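Long-range contact in YjbQ family protein (Aeropyrum pernix, PDB 2P6H), which is of unknown function but belongs to the UPF0047 (YjbQ) family and assembles from three copies of the same chain: residues V23-L27 against N128-L132. Residues are numbered along the deposited sequence; the frame is centred on the assembly and turned at random.
Sequences VEEWL and NLLYL
This is a buried, wholly apolar helix-on-sheet contact, in which the short helix 20-28 lies across one face of the five-stranded antiparallel sheet and packs on its strand 124-133. Residues 23-27 are regular α-helix, with Leu27 N donating to Val23 O at 2.9 Å; residues 128-132 are extended. The segment axes come within 10.0 Å, with N-to-C directions 42° apart (signed crossing angle -42°). CA of Val23 lies 7.7 Å from CA of Leu129, and CA of Leu27 lies 7.8 Å from CA of Tyr131, so the two segments run the same general way. No hydrogen bond joins them, and 283 Å² is buried in all.

Trp26 (chi1 t, chi2 78°) points at the strand between Leu129 and Tyr131. Leu129 (mt) lies under its indole: CB sits 4.0 Å from the six-membered ring centroid, 17° off the normal, a CH-pi contact, while CD1 reaches Trp26 CB at 3.6 Å. The far end of the indole, CH2, meets Tyr131 CB at 3.6 Å. Val23 CG2 touches Leu129 CD2 at 4.1 Å, and Leu27 (tp) brings CD1 to 4.1 Å from Tyr131 CD1. CB of Tyr131 points toward the helix, but with chi1 t the phenol end leads away from it, and its OH is hydrogen-bonded to Glu134 O.

In the sheet, 124-133 is held between strands 2-9 and 35-40; Phe6 and Leu37 add to the floor beneath Val23. Leu130 points away from the helix, packing on Pro100 of the second subunit, so strand 124-133 separates the helix-covered face from the subunit interface.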
ATOM      1  N   VAL A  23       5.212  10.096  16.040  1.00 35.79           N
ATOM      2  CA  VAL A  23       4.179   9.061  16.109  1.00 35.55           C
ATOM      3  C   VAL A  23       4.219   8.341  17.444  1.00 37.67           C
ATOM      4  O   VAL A  23       3.201   8.105  18.082  1.00 37.32           O
ATOM      5  CB  VAL A  23       4.405   8.035  14.996  1.00 35.14           C
ATOM      6  CG1 VAL A  23       3.485   6.832  15.201  1.00 31.81           C
ATOM      7  CG2 VAL A  23       4.117   8.662  13.645  1.00 31.83           C
ATOM      8  N   GLU A  24       5.418   7.972  17.882  1.00 39.52           N
ATOM      9  CA  GLU A  24       5.598   7.281  19.144  1.00 43.36           C
ATOM     10  C   GLU A  24       5.166   8.178  20.302  1.00 45.03           C
ATOM     11  O   GLU A  24       4.626   7.727  21.304  1.00 44.45           O
ATOM     12  CB  GLU A  24       7.079   6.891  19.272  1.00 43.31           C
ATOM     13  CG  GLU A  24       7.517   5.890  18.191  1.00 45.63           C
ATOM     14  CD  GLU A  24       8.953   5.450  18.427  1.00 47.60           C
ATOM     15  OE1 GLU A  24       9.781   6.293  18.740  1.00 49.27           O
ATOM     16  OE2 GLU A  24       9.226   4.258  18.294  1.00 48.47           O
ATOM     17  N   GLU A  25       5.417   9.474  20.141  1.00 46.97           N
ATOM     18  CA  GLU A  25       5.045  10.464  21.113  1.00 48.95           C
ATOM     19  C   GLU A  25       3.574  10.314  21.419  1.00 48.73           C
ATOM     20  O   GLU A  25       3.176   9.960  22.521  1.00 49.29           O
ATOM     21  CB  GLU A  25       5.307  11.837  20.506  1.00 51.92           C
ATOM     22  CG  GLU A  25       6.287  12.661  21.338  1.00 56.17           C
ATOM     23  CD  GLU A  25       6.246  14.090  20.861  1.00 59.04           C
ATOM     24  OE1 GLU A  25       5.186  14.698  20.917  1.00 60.80           O
ATOM     25  OE2 GLU A  25       7.277  14.582  20.407  1.00 61.51           O
ATOM     26  N   TRP A  26       2.788  10.580  20.382  1.00 47.51           N
ATOM     27  CA  TRP A  26       1.335  10.486  20.464  1.00 46.75           C
ATOM     28  C   TRP A  26       0.932   9.131  21.022  1.00 47.58           C
ATOM     29  O   TRP A  26       0.071   8.986  21.861  1.00 46.95           O
ATOM     30  CB  TRP A  26       0.737  10.667  19.057  1.00 44.50           C
ATOM     31  CG  TRP A  26      -0.753  10.654  19.118  1.00 42.20           C
ATOM     32  CD1 TRP A  26      -1.587  11.720  19.525  1.00 41.68           C
ATOM     33  CD2 TRP A  26      -1.640   9.536  18.826  1.00 40.65           C
ATOM     34  NE1 TRP A  26      -2.904  11.401  19.535  1.00 41.16           N
ATOM     35  CE2 TRP A  26      -2.969   9.986  19.093  1.00 40.47           C
ATOM     36  CE3 TRP A  26      -1.444   8.236  18.392  1.00 40.38           C
ATOM     37  CZ2 TRP A  26      -4.036   9.128  18.914  1.00 39.77           C
ATOM     38  CZ3 TRP A  26      -2.520   7.383  18.215  1.00 39.91           C
ATOM     39  CH2 TRP A  26      -3.823   7.831  18.483  1.00 40.73           C
ATOM     40  N   LEU A  27       1.588   8.107  20.496  1.00 47.84           N
ATOM     41  CA  LEU A  27       1.257   6.764  20.902  1.00 50.27           C
ATOM     42  C   LEU A  27       1.418   6.535  22.411  1.00 51.68           C
ATOM     43  O   LEU A  27       0.697   5.763  23.031  1.00 52.17           O
ATOM     44  CB  LEU A  27       2.199   5.849  20.147  1.00 50.22           C
ATOM     45  CG  LEU A  27       1.720   4.416  20.157  1.00 51.76           C
ATOM     46  CD1 LEU A  27       0.283   4.283  19.644  1.00 51.50           C
ATOM     47  CD2 LEU A  27       2.590   3.558  19.257  1.00 51.90           C
ATOM     48  N   ASN A 128      -2.192  12.247  10.180  1.00 27.46           N
ATOM     49  CA  ASN A 128      -3.248  11.897  11.092  1.00 29.22           C
ATOM     50  C   ASN A 128      -2.957  10.523  11.706  1.00 31.04           C
ATOM     51  O   ASN A 128      -2.309   9.681  11.098  1.00 30.60           O
ATOM     52  CB  ASN A 128      -4.570  11.844  10.291  1.00 28.94           C
ATOM     53  CG  ASN A 128      -5.020  13.241   9.902  1.00 30.77           C
ATOM     54  OD1 ASN A 128      -5.676  13.452   8.889  1.00 32.25           O
ATOM     55  ND2 ASN A 128      -4.673  14.223  10.761  1.00 28.06           N
ATOM     56  N   LEU A 129      -3.431  10.321  12.931  1.00 31.22           N
ATOM     57  CA  LEU A 129      -3.149   9.083  13.649  1.00 32.28           C
ATOM     58  C   LEU A 129      -4.408   8.540  14.304  1.00 33.22           C
ATOM     59  O   LEU A 129      -5.243   9.293  14.805  1.00 33.00           O
ATOM     60  CB  LEU A 129      -2.091   9.324  14.740  1.00 31.86           C
ATOM     61  CG  LEU A 129      -0.796  10.027  14.310  1.00 32.14           C
ATOM     62  CD1 LEU A 129      -0.009  10.508  15.511  1.00 31.28           C
ATOM     63  CD2 LEU A 129       0.037   9.077  13.463  1.00 30.20           C
ATOM     64  N   LEU A 130      -4.537   7.221  14.285  1.00 33.85           N
ATOM     65  CA  LEU A 130      -5.691   6.538  14.871  1.00 34.69           C
ATOM     66  C   LEU A 130      -5.218   5.304  15.610  1.00 35.28           C
ATOM     67  O   LEU A 130      -4.490   4.474  15.082  1.00 35.23           O
ATOM     68  CB  LEU A 130      -6.687   6.139  13.760  1.00 35.05           C
ATOM     69  CG  LEU A 130      -7.945   5.389  14.276  1.00 36.31           C
ATOM     70  CD1 LEU A 130      -9.138   5.530  13.331  1.00 37.32           C
ATOM     71  CD2 LEU A 130      -7.709   3.889  14.448  1.00 35.50           C
ATOM     72  N   TYR A 131      -5.640   5.159  16.860  1.00 35.20           N
ATOM     73  CA  TYR A 131      -5.273   3.983  17.632  1.00 35.71           C
ATOM     74  C   TYR A 131      -6.535   3.235  17.998  1.00 36.83           C
ATOM     75  O   TYR A 131      -7.456   3.797  18.598  1.00 36.39           O
ATOM     76  CB  TYR A 131      -4.525   4.340  18.912  1.00 34.99           C
ATOM     77  CG  TYR A 131      -4.195   3.097  19.706  1.00 34.63           C
ATOM     78  CD1 TYR A 131      -3.234   2.195  19.247  1.00 34.87           C
ATOM     79  CD2 TYR A 131      -4.902   2.773  20.865  1.00 34.64           C
ATOM     80  CE1 TYR A 131      -2.990   0.993  19.919  1.00 34.18           C
ATOM     81  CE2 TYR A 131      -4.664   1.569  21.542  1.00 33.87           C
ATOM     82  CZ  TYR A 131      -3.713   0.688  21.061  1.00 33.65           C
ATOM     83  OH  TYR A 131      -3.497  -0.514  21.697  1.00 33.62           O
ATOM     84  N   LEU A 132      -6.567   1.962  17.638  1.00 37.95           N
ATOM     85  CA  LEU A 132      -7.724   1.116  17.873  1.00 38.69           C
ATOM     86  C   LEU A 132      -7.274  -0.089  18.671  1.00 41.11           C
ATOM     87  O   LEU A 132      -6.557  -0.955  18.187  1.00 39.61           O
ATOM     88  CB  LEU A 132      -8.315   0.671  16.520  0.65 37.82           C
ATOM     89  CG  LEU A 132      -9.647  -0.108  16.635  0.65 37.46           C
ATOM     90  CD1 LEU A 132     -10.846   0.816  16.859  0.65 38.17           C
ATOM     91  CD2 LEU A 132      -9.967  -0.926  15.384  0.65 36.68           C
TER